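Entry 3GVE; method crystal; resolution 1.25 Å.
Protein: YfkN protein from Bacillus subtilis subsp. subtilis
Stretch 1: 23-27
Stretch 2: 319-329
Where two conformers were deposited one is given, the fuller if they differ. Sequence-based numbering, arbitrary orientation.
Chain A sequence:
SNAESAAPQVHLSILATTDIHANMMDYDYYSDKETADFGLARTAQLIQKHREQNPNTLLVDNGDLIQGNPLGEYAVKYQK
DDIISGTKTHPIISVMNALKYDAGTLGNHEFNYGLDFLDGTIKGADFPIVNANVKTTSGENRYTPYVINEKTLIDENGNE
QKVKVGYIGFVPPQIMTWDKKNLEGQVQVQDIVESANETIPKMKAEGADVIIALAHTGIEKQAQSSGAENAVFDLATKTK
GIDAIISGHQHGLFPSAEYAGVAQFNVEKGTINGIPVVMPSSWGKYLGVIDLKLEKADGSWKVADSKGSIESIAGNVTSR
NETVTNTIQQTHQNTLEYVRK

Stretch 1 (23-27) NMMDY
Stretch 2 319-329: SRNETVTNTIQ

An irregular segment, 23-27, packs against the first turns of a helix and the loop before it through a small apolar patch flanked by one salt bridge, burying 355 Å² in all. Stretch 2 enters extended at Arg320 (phi/psi -85/141) and turns helical from Glu322 onward. Asn321 (chi1 t) caps the helix: its OD1 accepts from Val324 N at 3.0 Å and, weakly, from Thr323 N at 2.9 Å, satisfying amides that have no preceding turn to bond. Met24 (-76/-57) CA is nearest Val324 CA (7.2 Å) and Met25 (-83/161) CA nearest Thr325 CA (7.0 Å); Asp26 CA lies 7.6 Å from Arg320 CA.

Val324 and Ile328, one helical turn apart, both point toward stretch 1. Val324 (chi1 t) packs its CG1 methyl in van der Waals contact 3.7 Å from the carbonyl Met24 O, while Ile328 (t, p) makes the apolar contacts, its CG1 within 3.9 Å of Met24 CB. Both Met24 and Met25 are selenomethionine. Met24 (m, m, chi3 102°) directs CA-to-CB toward stretch 2, but its end leads away. Met25 (m, m, m) starts sideways, but its flexible chain carries SE to 3.8 Å from Ile328 CG2 and CE to 3.7 Å from Arg320 CD. Arg320 (m, t, m, chi4 -86°) thus offers aliphatic carbon to Met25 and charge to Asp26: Arg320 NH2 donates to Asp26 OD1 at 3.0 Å through a nearly linear hydrogen bond (171°) that forms part of a salt bridge, with OD1 at the guanidinium edge. With CA-to-CB toward stretch 2 and chi1 p (chi2 -21°), Asp26 holds its carboxylate where OD1 meets Arg320, while OD2 is bonded elsewhere in the structure.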

ATOM      1  N   ASN A  23      -6.391   8.702  -4.511  1.00  8.84           N
ATOM      2  CA  ASN A  23      -7.219   7.832  -5.351  1.00  9.01           C
ATOM      3  C   ASN A  23      -8.534   8.518  -5.742  1.00  9.30           C
ATOM      4  O   ASN A  23      -9.569   8.299  -5.138  1.00  9.75           O
ATOM      5  CB  ASN A  23      -7.472   6.484  -4.651  1.00  9.40           C
ATOM      6  CG  ASN A  23      -6.185   5.715  -4.379  1.00  9.61           C
ATOM      7  OD1 ASN A  23      -5.791   5.510  -3.242  1.00 12.25           O
ATOM      8  ND2 ASN A  23      -5.528   5.317  -5.416  1.00  9.34           N
HETATM    9  N   MSE A  24      -8.444   9.346  -6.776  1.00  9.52           N
HETATM   10  CA  MSE A  24      -9.583  10.086  -7.327  1.00  9.59           C
HETATM   11  C   MSE A  24     -10.457   9.154  -8.155  1.00  9.96           C
HETATM   12  O   MSE A  24     -11.632   9.011  -7.904  1.00 11.32           O
HETATM   13  CB  MSE A  24      -9.090  11.250  -8.190  1.00  9.68           C
HETATM   14  CG  MSE A  24      -8.326  12.308  -7.371  1.00 10.27           C
HETATM   15 SE   MSE A  24      -9.416  13.252  -6.070  0.75 11.80          SE
HETATM   16  CE  MSE A  24      -8.822  12.271  -4.445  1.00 11.03           C
HETATM   17  N   MSE A  25      -9.842   8.540  -9.151  1.00 11.10           N
HETATM   18  CA  MSE A  25     -10.513   7.551  -9.978  1.00 11.49           C
HETATM   19  C   MSE A  25     -10.496   6.173  -9.322  1.00 11.52           C
HETATM   20  O   MSE A  25      -9.680   5.895  -8.460  1.00 11.93           O
HETATM   21  CB  MSE A  25      -9.846   7.476 -11.345  1.00 12.00           C
HETATM   22  CG  MSE A  25      -9.972   8.750 -12.157  1.00 13.72           C
HETATM   23 SE   MSE A  25     -11.824   9.148 -12.685  0.75 16.22          SE
HETATM   24  CE  MSE A  25     -11.851   8.041 -14.299  1.00 16.17           C
ATOM     25  N   ASP A  26     -11.395   5.305  -9.768  1.00 12.14           N
ATOM     26  CA  ASP A  26     -11.366   3.911  -9.345  1.00 12.57           C
ATOM     27  C   ASP A  26     -10.367   3.183 -10.259  1.00 12.06           C
ATOM     28  O   ASP A  26     -10.739   2.418 -11.152  1.00 13.14           O
ATOM     29  CB  ASP A  26     -12.776   3.282  -9.343  1.00 13.50           C
ATOM     30  CG  ASP A  26     -13.526   3.427 -10.670  1.00 14.70           C
ATOM     31  OD1 ASP A  26     -13.196   4.305 -11.475  1.00 15.34           O
ATOM     32  OD2 ASP A  26     -14.487   2.667 -10.856  1.00 15.37           O
ATOM     33  N   TYR A  27      -9.091   3.459 -10.028  1.00 12.34           N
ATOM     34  CA  TYR A  27      -8.012   3.112 -10.954  1.00 11.99           C
ATOM     35  C   TYR A  27      -6.708   2.785 -10.233  1.00 11.96           C
ATOM     36  O   TYR A  27      -6.276   3.506  -9.347  1.00 12.35           O
ATOM     37  CB  TYR A  27      -7.785   4.270 -11.935  1.00 12.12           C
ATOM     38  CG  TYR A  27      -7.117   3.835 -13.226  1.00 12.71           C
ATOM     39  CD1 TYR A  27      -7.870   3.341 -14.285  1.00 12.72           C
ATOM     40  CD2 TYR A  27      -5.741   3.891 -13.371  1.00 12.76           C
ATOM     41  CE1 TYR A  27      -7.264   2.931 -15.452  1.00 13.46           C
ATOM     42  CE2 TYR A  27      -5.132   3.490 -14.552  1.00 13.01           C
ATOM     43  CZ  TYR A  27      -5.911   3.013 -15.573  1.00 13.58           C
ATOM     44  OH  TYR A  27      -5.335   2.581 -16.747  1.00 16.00           O
ATOM     45  N   SER A 319     -21.019   2.507 -10.156  1.00 20.08           N
ATOM     46  CA  SER A 319     -20.451   3.364 -11.197  1.00 20.34           C
ATOM     47  C   SER A 319     -19.717   4.587 -10.653  1.00 18.32           C
ATOM     48  O   SER A 319     -19.795   4.876  -9.476  1.00 17.93           O
ATOM     49  CB  SER A 319     -21.537   3.835 -12.163  1.00 22.76           C
ATOM     50  OG  SER A 319     -22.507   4.592 -11.495  1.00 24.91           O
ATOM     51  N   ARG A 320     -19.032   5.303 -11.537  1.00 18.02           N
ATOM     52  CA  ARG A 320     -18.305   6.508 -11.178  1.00 17.60           C
ATOM     53  C   ARG A 320     -19.205   7.727 -11.183  1.00 15.84           C
ATOM     54  O   ARG A 320     -20.022   7.919 -12.053  1.00 16.75           O
ATOM     55  CB  ARG A 320     -17.163   6.787 -12.164  1.00 19.00           C
ATOM     56  CG  ARG A 320     -15.885   6.039 -11.947  1.00 19.74           C
ATOM     57  CD  ARG A 320     -14.889   6.348 -13.058  1.00 20.45           C
ATOM     58  NE  ARG A 320     -15.334   5.843 -14.343  1.00 20.36           N
ATOM     59  CZ  ARG A 320     -15.129   4.611 -14.790  1.00 19.05           C
ATOM     60  NH1 ARG A 320     -15.591   4.269 -15.971  1.00 18.35           N
ATOM     61  NH2 ARG A 320     -14.488   3.723 -14.080  1.00 18.61           N
ATOM     62  N   ASN A 321     -18.980   8.578 -10.207  1.00 13.93           N
ATOM     63  CA  ASN A 321     -19.645   9.867 -10.044  1.00 13.77           C
ATOM     64  C   ASN A 321     -19.134  10.820 -11.125  1.00 14.14           C
ATOM     65  O   ASN A 321     -17.917  11.019 -11.294  1.00 14.89           O
ATOM     66  CB  ASN A 321     -19.256  10.466  -8.687  1.00 14.29           C
ATOM     67  CG  ASN A 321     -19.874  11.829  -8.447  1.00 15.62           C
ATOM     68  OD1 ASN A 321     -19.278  12.857  -8.748  1.00 15.96           O
ATOM     69  ND2 ASN A 321     -21.075  11.807  -7.900  1.00 16.59           N
ATOM     70  N   GLU A 322     -20.042  11.437 -11.863  0.50 14.86           N
ATOM     71  CA  GLU A 322     -19.647  12.324 -12.955  0.50 16.20           C
ATOM     72  C   GLU A 322     -18.900  13.590 -12.517  0.50 15.78           C
ATOM     73  O   GLU A 322     -18.080  14.075 -13.258  0.50 16.17           O
ATOM     74  CB  GLU A 322     -20.854  12.711 -13.827  0.50 20.35           C
ATOM     75  CG  GLU A 322     -21.519  11.537 -14.507  0.50 26.32           C
ATOM     76  CD  GLU A 322     -22.725  11.936 -15.350  0.50 31.69           C
ATOM     77  OE1 GLU A 322     -23.054  13.133 -15.423  0.50 33.70           O
ATOM     78  OE2 GLU A 322     -23.329  11.020 -15.943  0.50 34.00           O
ATOM     79  N   THR A 323     -19.194  14.121 -11.331  1.00 15.37           N
ATOM     80  CA  THR A 323     -18.572  15.362 -10.944  1.00 15.13           C
ATOM     81  C   THR A 323     -17.069  15.081 -10.708  1.00 13.49           C
ATOM     82  O   THR A 323     -16.214  15.885 -11.056  1.00 14.46           O
ATOM     83  CB  THR A 323     -19.215  15.954  -9.683  1.00 16.74           C
ATOM     84  OG1 THR A 323     -20.577  16.295  -9.973  1.00 18.41           O
ATOM     85  CG2 THR A 323     -18.495  17.226  -9.124  1.00 16.86           C
ATOM     86  N   VAL A 324     -16.779  13.938 -10.094  1.00 12.42           N
ATOM     87  CA  VAL A 324     -15.391  13.549  -9.875  1.00 11.45           C
ATOM     88  C   VAL A 324     -14.684  13.314 -11.197  1.00 11.56           C
ATOM     89  O   VAL A 324     -13.644  13.872 -11.434  1.00 11.74           O
ATOM     90  CB  VAL A 324     -15.262  12.304  -8.971  1.00 11.71           C
ATOM     91  CG1 VAL A 324     -13.800  11.883  -8.873  1.00 12.36           C
ATOM     92  CG2 VAL A 324     -15.824  12.630  -7.573  1.00 11.80           C
ATOM     93  N   THR A 325     -15.276  12.486 -12.053  1.00 12.08           N
ATOM     94  CA  THR A 325     -14.653  12.150 -13.319  1.00 12.98           C
ATOM     95  C   THR A 325     -14.398  13.381 -14.169  1.00 13.05           C
ATOM     96  O   THR A 325     -13.314  13.550 -14.678  1.00 13.53           O
ATOM     97  CB  THR A 325     -15.481  11.115 -14.113  1.00 13.44           C
ATOM     98  OG1 THR A 325     -15.647   9.950 -13.315  1.00 15.06           O
ATOM     99  CG2 THR A 325     -14.779  10.724 -15.391  1.00 15.42           C
ATOM    100  N   ASN A 326     -15.406  14.233 -14.309  1.00 13.63           N
ATOM    101  CA  ASN A 326     -15.267  15.418 -15.139  1.00 15.16           C
ATOM    102  C   ASN A 326     -14.178  16.357 -14.615  1.00 13.90           C
ATOM    103  O   ASN A 326     -13.425  16.937 -15.363  1.00 14.82           O
ATOM    104  CB  ASN A 326     -16.599  16.177 -15.241  1.00 19.09           C
ATOM    105  CG  ASN A 326     -17.611  15.487 -16.145  1.00 24.51           C
ATOM    106  OD1 ASN A 326     -17.282  14.554 -16.850  1.00 26.20           O
ATOM    107  ND2 ASN A 326     -18.843  15.945 -16.103  1.00 26.70           N
ATOM    108  N   THR A 327     -14.111  16.492 -13.302  1.00 11.87           N
ATOM    109  CA  THR A 327     -13.176  17.412 -12.694  1.00 12.12           C
ATOM    110  C   THR A 327     -11.730  16.935 -12.824  1.00 11.54           C
ATOM    111  O   THR A 327     -10.860  17.697 -13.147  1.00 13.26           O
ATOM    112  CB  THR A 327     -13.549  17.652 -11.218  1.00 11.85           C
ATOM    113  OG1 THR A 327     -14.893  18.132 -11.160  1.00 13.34           O
ATOM    114  CG2 THR A 327     -12.650  18.698 -10.598  1.00 12.98           C
ATOM    115  N   ILE A 328     -11.505  15.654 -12.591  1.00 11.16           N
ATOM    116  CA  ILE A 328     -10.150  15.107 -12.558  1.00 11.23           C
ATOM    117  C   ILE A 328      -9.644  14.526 -13.884  1.00 11.49           C
ATOM    118  O   ILE A 328      -8.498  14.230 -14.000  1.00 11.42           O
ATOM    119  CB  ILE A 328     -10.038  14.011 -11.454  1.00 11.08           C
ATOM    120  CG1 ILE A 328      -8.584  13.831 -11.010  1.00 11.05           C
ATOM    121  CG2 ILE A 328     -10.654  12.693 -11.942  1.00 11.20           C
ATOM    122  CD1 ILE A 328      -7.998  15.050 -10.294  1.00 11.99           C
ATOM    123  N   GLN A 329     -10.518  14.365 -14.867  1.00 12.67           N
ATOM    124  CA  GLN A 329     -10.180  13.645 -16.098  1.00 14.06           C
ATOM    125  C   GLN A 329      -8.856  14.050 -16.747  1.00 13.43           C
ATOM    126  O   GLN A 329      -8.041  13.202 -17.050  1.00 13.21           O
ATOM    127  CB  GLN A 329     -11.302  13.782 -17.129  1.00 16.50           C
ATOM    128  CG  GLN A 329     -10.998  13.078 -18.417  1.00 19.37           C
ATOM    129  CD  GLN A 329     -12.248  12.786 -19.174  1.00 22.79           C
ATOM    130  OE1 GLN A 329     -13.051  11.988 -18.765  1.00 23.12           O
ATOM    131  NE2 GLN A 329     -12.426  13.466 -20.286  1.00 25.29           N
TER